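Methyltransferase (Thermus thermophilus, PDB 3TMA) transfers a methyl group from S-adenosyl-L-methionine to the N2 atom of guanosine 6 in tRNA(Phe). Local coordinates at residues A263-L266 with P267-F270; D200-P203 with G204-V207; S223-G226 with P227-V231. All coordinates share one frame; numbering follows the deposited sequence. Where two conformers were deposited one is given.

How the interactions relate
All three interactions lie in the Rossmann-fold methyltransferase domain, at the loops and helix end that join its parallel strands. Along the chain interaction 2 comes first, from helix 189-198 into strand 207-209; interaction 3 follows, from helix 216-225 into strand 231-235; interaction 1 is last, between strands 257-260 and 275-278. Interactions 2 and 3, with centres about 7 Å apart, pack two neighbouring connections together: Ser-229 OG accepts a probable hydrogen bond from Gly-204 N (2.8 Å), and Val-207 N reaches Pro-230 O (2.9 Å). Interaction 1, about 20 Å from interaction 2 and 21 Å from interaction 3 between centres, lies on the probable cofactor side: it holds Ala-263, which probably binds S-adenosyl-L-methionine, as in relatives.

Interaction 1: residues A263-L266 with P267-F270; sequences ARHL and PRFF
His-265 and Arg-268 both turn CG anti to their own carbonyl carbon, beside the backbone N (chi1 -59° and -71°), and the arginine chain then runs extended from CG to NE, which carries its guanidinium over one face of the imidazole. The two flat groups stack with planes 16° apart and centres separated by 3.7 Å. CG of His-265 sits over the middle of the guanidinium, while Arg-268 NH2 lies over the rim of the imidazole, 3.5 Å from CE1. CB of Arg-264 lies toward the rim of the opposite face. Arg-268 was modelled in two conformers, and the stack is described for one of them, so its permanence is doubtful.

The backbone beneath makes successive turns in the loop between strands 257-260 and 275-278 of the Rossmann fold, just beyond Asp-262 and Ala-263, which probably contribute to the S-adenosyl-L-methionine site, as in relatives. Arg-268 N donates to His-265 O at 2.9 Å. Leu-266 O takes two bonds, from Phe-269 N and from Phe-270 N, each 3.0 Å long: the first donor stands above the carbonyl plane, whereas the second comes in almost in line with the C=O bond. On the buried side, Leu-266 CD2 meets the edge of the Phe-270 ring at CD2, 3.9 Å away. Leu-266 also packs on Phe-299 of helix 290-305, and Phe-270 on Ala-261.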
ATOM      1  N   ALA A 263      15.215 -19.889   7.448  1.00 40.09           N
ATOM      2  CA  ALA A 263      13.772 -20.142   7.426  1.00 37.64           C
ATOM      3  C   ALA A 263      13.381 -21.595   7.129  1.00 37.80           C
ATOM      4  O   ALA A 263      12.221 -21.972   7.337  1.00 36.00           O
ATOM      5  CB  ALA A 263      13.075 -19.204   6.424  1.00 36.68           C
ATOM      6  N   ARG A 264      14.331 -22.411   6.680  1.00 39.38           N
ATOM      7  CA  ARG A 264      14.072 -23.848   6.503  1.00 42.50           C
ATOM      8  C   ARG A 264      14.101 -24.600   7.841  1.00 42.78           C
ATOM      9  O   ARG A 264      13.641 -25.748   7.913  1.00 42.46           O
ATOM     10  CB  ARG A 264      15.112 -24.499   5.575  1.00 46.54           C
ATOM     11  CG  ARG A 264      15.142 -23.997   4.137  1.00 50.11           C
ATOM     12  CD  ARG A 264      16.343 -24.611   3.409  1.00 59.12           C
ATOM     13  NE  ARG A 264      16.084 -25.003   2.017  1.00 65.88           N
ATOM     14  CZ  ARG A 264      16.394 -24.256   0.946  0.50 65.71           C
ATOM     15  NH1 ARG A 264      16.920 -23.044   1.107  0.50 61.75           N
ATOM     16  NH2 ARG A 264      16.159 -24.706  -0.293  0.50 61.81           N
ATOM     17  N   HIS A 265      14.657 -23.973   8.884  1.00 41.70           N
ATOM     18  CA  HIS A 265      14.769 -24.591  10.206  1.00 41.78           C
ATOM     19  C   HIS A 265      14.348 -23.639  11.329  1.00 39.41           C
ATOM     20  O   HIS A 265      15.067 -23.490  12.338  1.00 38.98           O
ATOM     21  CB  HIS A 265      16.213 -25.027  10.449  1.00 47.30           C
ATOM     22  CG  HIS A 265      16.719 -26.007   9.439  1.00 56.02           C
ATOM     23  ND1 HIS A 265      16.276 -27.314   9.387  1.00 59.38           N
ATOM     24  CD2 HIS A 265      17.606 -25.863   8.422  1.00 60.83           C
ATOM     25  CE1 HIS A 265      16.867 -27.927   8.375  1.00 66.66           C
ATOM     26  NE2 HIS A 265      17.674 -27.069   7.772  1.00 63.49           N
ATOM     27  N   LEU A 266      13.194 -22.998  11.156  1.00 35.11           N
ATOM     28  CA  LEU A 266      12.695 -21.984  12.108  1.00 35.10           C
ATOM     29  C   LEU A 266      12.708 -22.368  13.584  1.00 36.05           C
ATOM     30  O   LEU A 266      13.058 -21.540  14.444  1.00 35.11           O
ATOM     31  CB  LEU A 266      11.292 -21.509  11.719  1.00 33.73           C
ATOM     32  CG  LEU A 266      11.215 -20.693  10.426  1.00 31.90           C
ATOM     33  CD1 LEU A 266       9.767 -20.458  10.092  1.00 30.19           C
ATOM     34  CD2 LEU A 266      12.008 -19.398  10.577  1.00 31.23           C
ATOM     35  N   PRO A 267      12.349 -23.635  13.903  1.00 38.99           N
ATOM     36  CA  PRO A 267      12.406 -23.978  15.331  1.00 39.50           C
ATOM     37  C   PRO A 267      13.817 -24.030  15.964  1.00 40.34           C
ATOM     38  O   PRO A 267      13.903 -24.016  17.183  1.00 41.96           O
ATOM     39  CB  PRO A 267      11.693 -25.331  15.407  1.00 42.43           C
ATOM     40  CG  PRO A 267      10.914 -25.446  14.070  1.00 40.19           C
ATOM     41  CD  PRO A 267      11.797 -24.735  13.091  1.00 38.23           C
ATOM     42  N   ARG A 268      14.898 -23.981  15.179  1.00 41.47           N
ATOM     43  CA  ARG A 268      16.258 -23.882  15.735  0.50 43.39           C
ATOM     44  C   ARG A 268      16.477 -22.474  16.334  1.00 44.47           C
ATOM     45  O   ARG A 268      17.427 -22.244  17.093  1.00 47.00           O
ATOM     46  CB  ARG A 268      17.321 -24.135  14.649  0.50 44.72           C
ATOM     47  CG  ARG A 268      17.451 -25.588  14.150  0.50 44.81           C
ATOM     48  CD  ARG A 268      18.586 -25.770  13.125  0.50 46.64           C
ATOM     49  NE  ARG A 268      18.492 -27.034  12.397  0.50 44.36           N
ATOM     50  CZ  ARG A 268      19.350 -27.445  11.461  0.50 52.92           C
ATOM     51  NH1 ARG A 268      20.403 -26.707  11.126  0.50 56.78           N
ATOM     52  NH2 ARG A 268      19.181 -28.622  10.882  0.50 55.47           N
ATOM     53  N   PHE A 269      15.611 -21.531  15.980  1.00 40.08           N
ATOM     54  CA  PHE A 269      15.869 -20.094  16.217  1.00 39.91           C
ATOM     55  C   PHE A 269      14.764 -19.330  16.949  1.00 37.82           C
ATOM     56  O   PHE A 269      15.044 -18.342  17.640  1.00 37.95           O
ATOM     57  CB  PHE A 269      16.119 -19.393  14.874  1.00 37.02           C
ATOM     58  CG  PHE A 269      17.284 -19.956  14.118  1.00 41.61           C
ATOM     59  CD1 PHE A 269      18.592 -19.643  14.503  1.00 48.87           C
ATOM     60  CD2 PHE A 269      17.088 -20.856  13.079  1.00 41.16           C
ATOM     61  CE1 PHE A 269      19.693 -20.193  13.825  1.00 52.61           C
ATOM     62  CE2 PHE A 269      18.191 -21.416  12.392  1.00 46.96           C
ATOM     63  CZ  PHE A 269      19.480 -21.085  12.765  1.00 46.51           C
ATOM     64  N   PHE A 270      13.507 -19.723  16.728  1.00 33.05           N
ATOM     65  CA  PHE A 270      12.371 -18.959  17.266  1.00 32.49           C
ATOM     66  C   PHE A 270      11.453 -19.814  18.111  1.00 33.17           C
ATOM     67  O   PHE A 270      11.225 -20.971  17.775  1.00 34.83           O
ATOM     68  CB  PHE A 270      11.552 -18.322  16.094  1.00 27.80           C
ATOM     69  CG  PHE A 270      12.377 -17.362  15.250  1.00 29.42           C
ATOM     70  CD1 PHE A 270      12.865 -16.173  15.822  1.00 27.31           C
ATOM     71  CD2 PHE A 270      12.762 -17.700  13.955  1.00 31.38           C
ATOM     72  CE1 PHE A 270      13.671 -15.292  15.096  1.00 31.04           C
ATOM     73  CE2 PHE A 270      13.537 -16.799  13.175  1.00 32.97           C
ATOM     74  CZ  PHE A 270      14.003 -15.588  13.768  1.00 31.07           C
TER

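Interaction 2: residues D200-P203 with G204-V207; sequences DARP and GMRV
Arg-202 and Met-205 close a type II beta turn, with Met-205 N donating to Arg-202 O (3.1 Å) in the carbonyl plane at an N-H...O angle of 161°. Pro-203 and Gly-204 fill the two central positions. Gly-204 has phi 105°, where a beta carbon would jam against Pro-203 O, so the bend calls for glycine. Just before the turn, Asp-200, the first residue to leave helical phi/psi after helix 189-198, forms a Schellman motif, with positive phi and two bonds back into the last helical turn.

Met-205 is the side chain that spans the turn. Its chi1 of -69° sets CG beside the backbone N, and the chain runs on extended, laying the thioether back across the residues ahead of the bend. SD accepts a weak hydrogen bond from Arg-202 N at 3.5 Å and lies 3.9 Å from Ala-201 CA. The terminal methyl CE comes over one face of the Arg-202 guanidinium, toward its rim, and is 3.3 Å from NH2. The arginine bends at chi3, bringing the guanidinium round over that methyl and close to Asp-200. NH1 is modelled in a salt bridge with Asp-200 OD1, but it sits too close to its neighbour, so the detail is doubtful.

This surface contact lies at the entrance to strand 207-209, one of the inner strands of the parallel part of the sheet. Met-205 and Ala-201 pack on Arg-275 of strand 275-278, and Arg-206 makes salt bridges with Glu-272 and Asp-274 ahead of that strand. On the side of strand 231-235, Val-207 bonds through its backbone to Tyr-232, while Pro-203 and Val-207 both rest against Leu-225 at the end of helix 216-225.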
ATOM      1  N   ASP A 200      -5.044 -10.984  10.876  1.00 41.38           N
ATOM      2  CA  ASP A 200      -5.776 -10.569  12.068  1.00 43.58           C
ATOM      3  C   ASP A 200      -4.812 -10.517  13.264  1.00 40.35           C
ATOM      4  O   ASP A 200      -5.081 -11.098  14.298  1.00 41.56           O
ATOM      5  CB  ASP A 200      -6.925 -11.555  12.341  1.00 48.08           C
ATOM      6  CG  ASP A 200      -7.881 -11.066  13.437  1.00 58.39           C
ATOM      7  OD1 ASP A 200      -8.361 -11.912  14.234  1.00 71.89           O
ATOM      8  OD2 ASP A 200      -8.118  -9.842  13.526  1.00 64.02           O
ATOM      9  N   ALA A 201      -3.653  -9.886  13.091  1.00 37.80           N
ATOM     10  CA  ALA A 201      -2.731  -9.653  14.211  1.00 36.24           C
ATOM     11  C   ALA A 201      -3.235  -8.474  15.080  1.00 38.26           C
ATOM     12  O   ALA A 201      -3.619  -7.452  14.536  1.00 37.66           O
ATOM     13  CB  ALA A 201      -1.366  -9.317  13.694  1.00 34.88           C
ATOM     14  N   ARG A 202      -3.178  -8.616  16.404  1.00 37.39           N
ATOM     15  CA  ARG A 202      -3.670  -7.596  17.336  1.00 39.88           C
ATOM     16  C   ARG A 202      -2.634  -7.374  18.429  1.00 39.21           C
ATOM     17  O   ARG A 202      -1.864  -8.281  18.735  1.00 36.04           O
ATOM     18  CB  ARG A 202      -4.979  -8.061  17.968  1.00 42.07           C
ATOM     19  CG  ARG A 202      -6.138  -8.016  16.966  1.00 51.90           C
ATOM     20  CD  ARG A 202      -7.441  -8.277  17.674  1.00 64.26           C
ATOM     21  NE  ARG A 202      -7.496  -9.630  18.217  1.00 71.52           N
ATOM     22  CZ  ARG A 202      -7.830 -10.701  17.502  1.00 76.64           C
ATOM     23  NH1 ARG A 202      -8.103 -10.568  16.209  1.00 79.14           N
ATOM     24  NH2 ARG A 202      -7.888 -11.900  18.068  1.00 77.36           N
ATOM     25  N   PRO A 203      -2.621  -6.168  19.036  1.00 32.92           N
ATOM     26  CA  PRO A 203      -1.664  -5.849  20.102  1.00 31.86           C
ATOM     27  C   PRO A 203      -1.619  -6.917  21.201  1.00 33.71           C
ATOM     28  O   PRO A 203      -2.670  -7.336  21.703  1.00 36.26           O
ATOM     29  CB  PRO A 203      -2.212  -4.520  20.668  1.00 35.24           C
ATOM     30  CG  PRO A 203      -2.824  -3.869  19.446  1.00 38.05           C
ATOM     31  CD  PRO A 203      -3.507  -5.019  18.735  1.00 35.19           C
ATOM     32  N   GLY A 204      -0.417  -7.344  21.579  1.00 32.76           N
ATOM     33  CA  GLY A 204      -0.276  -8.393  22.587  1.00 35.57           C
ATOM     34  C   GLY A 204       0.119  -9.742  21.957  1.00 35.67           C
ATOM     35  O   GLY A 204       0.620 -10.591  22.652  1.00 36.12           O
ATOM     36  N   MET A 205      -0.166  -9.948  20.659  1.00 32.05           N
ATOM     37  CA  MET A 205       0.201 -11.184  19.962  1.00 29.55           C
ATOM     38  C   MET A 205       1.672 -11.219  19.588  1.00 27.74           C
ATOM     39  O   MET A 205       2.311 -10.176  19.379  1.00 27.64           O
ATOM     40  CB  MET A 205      -0.640 -11.401  18.701  1.00 27.88           C
ATOM     41  CG  MET A 205      -2.093 -11.717  18.993  1.00 33.09           C
ATOM     42  SD  MET A 205      -2.914 -11.940  17.396  1.00 35.27           S
ATOM     43  CE  MET A 205      -4.623 -12.068  17.929  1.00 41.51           C
ATOM     44  N   ARG A 206       2.231 -12.427  19.618  1.00 27.65           N
ATOM     45  CA  ARG A 206       3.621 -12.683  19.203  1.00 26.09           C
ATOM     46  C   ARG A 206       3.663 -12.801  17.693  1.00 24.63           C
ATOM     47  O   ARG A 206       2.863 -13.548  17.097  1.00 25.88           O
ATOM     48  CB  ARG A 206       4.115 -14.011  19.826  1.00 26.27           C
ATOM     49  CG  ARG A 206       4.196 -13.990  21.392  1.00 29.97           C
ATOM     50  CD  ARG A 206       4.179 -15.441  21.959  1.00 32.45           C
ATOM     51  NE  ARG A 206       2.951 -16.141  21.587  1.00 32.80           N
ATOM     52  CZ  ARG A 206       2.709 -17.427  21.812  1.00 36.67           C
ATOM     53  NH1 ARG A 206       1.543 -17.969  21.446  1.00 36.26           N
ATOM     54  NH2 ARG A 206       3.601 -18.156  22.468  1.00 35.26           N
ATOM     55  N   VAL A 207       4.617 -12.137  17.047  1.00 22.79           N
ATOM     56  CA  VAL A 207       4.585 -12.097  15.570  1.00 23.98           C
ATOM     57  C   VAL A 207       5.968 -12.470  15.073  1.00 24.61           C
ATOM     58  O   VAL A 207       6.968 -12.007  15.676  1.00 25.26           O
ATOM     59  CB  VAL A 207       4.286 -10.657  15.070  1.00 26.25           C
ATOM     60  CG1 VAL A 207       4.463 -10.564  13.512  1.00 28.80           C
ATOM     61  CG2 VAL A 207       2.879 -10.265  15.466  1.00 25.76           C
TER

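Interaction 3: residues S223-G226 with P227-V231; sequences STLG and PTSPV
Leu-225 closes helix 216-225, and Gly-226 leaves it with a positive phi of 75° before the chain folds into a type I beta turn running to Ser-229. The turn belongs to a beta-alpha-beta crossover: strand 207-209, helix 216-225 and strand 231-235, the two strands being parallel neighbours in the Rossmann-fold sheet. Ser-229 N donates to Gly-226 O at 3.2 Å, with a nearly straight N-H...O angle of 169°, although the donor is tilted from the carbonyl plane. Pro-227 and Thr-228 take the central positions of the bend.

The side-chain contact is between Leu-225 and Ser-229, four residues further on. With chi1 at -85°, OG of Ser-229 sits on the backbone-N side, only roughly opposite the carbonyl carbon, and lies against the apolar flank of the leucine, 3.7 Å from CB and 3.8 Å from CD1. The hydroxyl has its polar partners elsewhere: Met-205 O and Gly-204 N, in the loop leading to strand 207-209. Leu-225 also touches Pro-203 of that loop, so the two connections pack together.

Two waters bind the turn. One donates to Leu-225 O (2.6 Å) and accepts from Thr-228 N (3.0 Å), tying the end of the helix to the bend. The other donates to both Gly-226 O, at 2.7 Å, and Ser-229 O, at 2.8 Å, giving the Gly-226 carbonyl a second donor in addition to Ser-229 N.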
ATOM      1  N   SER A 223       5.572  -1.073  14.687  1.00 26.50           N
ATOM      2  CA  SER A 223       5.040   0.283  14.690  0.50 27.15           C
ATOM      3  C   SER A 223       3.522   0.256  14.897  1.00 29.77           C
ATOM      4  O   SER A 223       2.969   1.121  15.557  1.00 30.69           O
ATOM      5  CB  SER A 223       5.403   0.981  13.373  0.50 28.75           C
ATOM      6  OG  SER A 223       4.626   2.150  13.163  0.50 27.75           O
ATOM      7  N   THR A 224       2.856  -0.761  14.348  1.00 27.91           N
ATOM      8  CA  THR A 224       1.389  -0.882  14.444  1.00 28.98           C
ATOM      9  C   THR A 224       0.910  -1.488  15.775  1.00 30.39           C
ATOM     10  O   THR A 224      -0.074  -1.032  16.346  1.00 31.48           O
ATOM     11  CB  THR A 224       0.847  -1.801  13.315  1.00 28.56           C
ATOM     12  OG1 THR A 224       1.229  -1.243  12.048  1.00 31.86           O
ATOM     13  CG2 THR A 224      -0.703  -1.902  13.408  1.00 31.20           C
ATOM     14  N   LEU A 225       1.568  -2.547  16.227  1.00 26.51           N
ATOM     15  CA  LEU A 225       1.100  -3.317  17.395  1.00 28.50           C
ATOM     16  C   LEU A 225       1.609  -2.744  18.734  1.00 30.74           C
ATOM     17  O   LEU A 225       0.994  -2.969  19.809  1.00 31.35           O
ATOM     18  CB  LEU A 225       1.561  -4.781  17.261  1.00 25.89           C
ATOM     19  CG  LEU A 225       1.014  -5.510  16.033  1.00 27.70           C
ATOM     20  CD1 LEU A 225       1.643  -6.939  15.899  1.00 27.42           C
ATOM     21  CD2 LEU A 225      -0.530  -5.587  16.183  1.00 32.67           C
ATOM     22  N   GLY A 226       2.728  -2.018  18.669  1.00 30.16           N
ATOM     23  CA  GLY A 226       3.353  -1.407  19.880  1.00 29.88           C
ATOM     24  C   GLY A 226       4.065  -2.451  20.745  1.00 29.42           C
ATOM     25  O   GLY A 226       4.054  -3.637  20.413  1.00 28.39           O
ATOM     26  N   PRO A 227       4.687  -2.019  21.874  1.00 31.03           N
ATOM     27  CA  PRO A 227       5.675  -2.859  22.556  1.00 31.64           C
ATOM     28  C   PRO A 227       5.100  -4.068  23.323  1.00 33.60           C
ATOM     29  O   PRO A 227       5.881  -4.898  23.780  1.00 32.04           O
ATOM     30  CB  PRO A 227       6.368  -1.897  23.550  1.00 34.30           C
ATOM     31  CG  PRO A 227       5.478  -0.691  23.663  1.00 34.76           C
ATOM     32  CD  PRO A 227       4.720  -0.612  22.329  1.00 32.39           C
ATOM     33  N   THR A 228       3.774  -4.162  23.496  1.00 33.26           N
ATOM     34  CA  THR A 228       3.212  -5.353  24.146  1.00 36.03           C
ATOM     35  C   THR A 228       3.234  -6.585  23.207  1.00 34.26           C
ATOM     36  O   THR A 228       3.018  -7.713  23.652  1.00 36.85           O
ATOM     37  CB  THR A 228       1.770  -5.137  24.782  1.00 38.35           C
ATOM     38  OG1 THR A 228       0.796  -5.058  23.736  1.00 39.64           O
ATOM     39  CG2 THR A 228       1.688  -3.864  25.677  1.00 41.00           C
ATOM     40  N   SER A 229       3.537  -6.405  21.927  1.00 31.32           N
ATOM     41  CA  SER A 229       3.662  -7.570  21.039  1.00 29.47           C
ATOM     42  C   SER A 229       5.151  -7.876  20.831  1.00 29.72           C
ATOM     43  O   SER A 229       5.864  -7.077  20.196  1.00 29.37           O
ATOM     44  CB  SER A 229       3.034  -7.293  19.664  1.00 27.45           C
ATOM     45  OG  SER A 229       1.633  -7.545  19.652  1.00 29.90           O
ATOM     46  N   PRO A 230       5.606  -9.055  21.292  1.00 29.80           N
ATOM     47  CA  PRO A 230       6.947  -9.522  20.899  1.00 31.45           C
ATOM     48  C   PRO A 230       7.060  -9.733  19.368  1.00 30.10           C
ATOM     49  O   PRO A 230       6.165 -10.309  18.758  1.00 30.07           O
ATOM     50  CB  PRO A 230       7.082 -10.867  21.625  1.00 32.81           C
ATOM     51  CG  PRO A 230       6.072 -10.750  22.840  1.00 35.89           C
ATOM     52  CD  PRO A 230       4.913 -10.002  22.193  1.00 30.42           C
ATOM     53  N   VAL A 231       8.092  -9.168  18.750  1.00 30.08           N
ATOM     54  CA  VAL A 231       8.293  -9.293  17.285  1.00 26.67           C
ATOM     55  C   VAL A 231       9.646  -9.952  17.045  1.00 28.43           C
ATOM     56  O   VAL A 231      10.653  -9.514  17.611  1.00 29.28           O
ATOM     57  CB  VAL A 231       8.296  -7.934  16.564  1.00 25.77           C
ATOM     58  CG1 VAL A 231       8.604  -8.126  15.047  1.00 25.46           C
ATOM     59  CG2 VAL A 231       6.936  -7.266  16.734  1.00 25.93           C
TER
HETATM   60  O   HOH W   1       1.456  -2.679  22.308  1.00 29.19           O
HETATM   61  O   HOH W   2       5.459  -4.903  18.478  1.00 27.90           O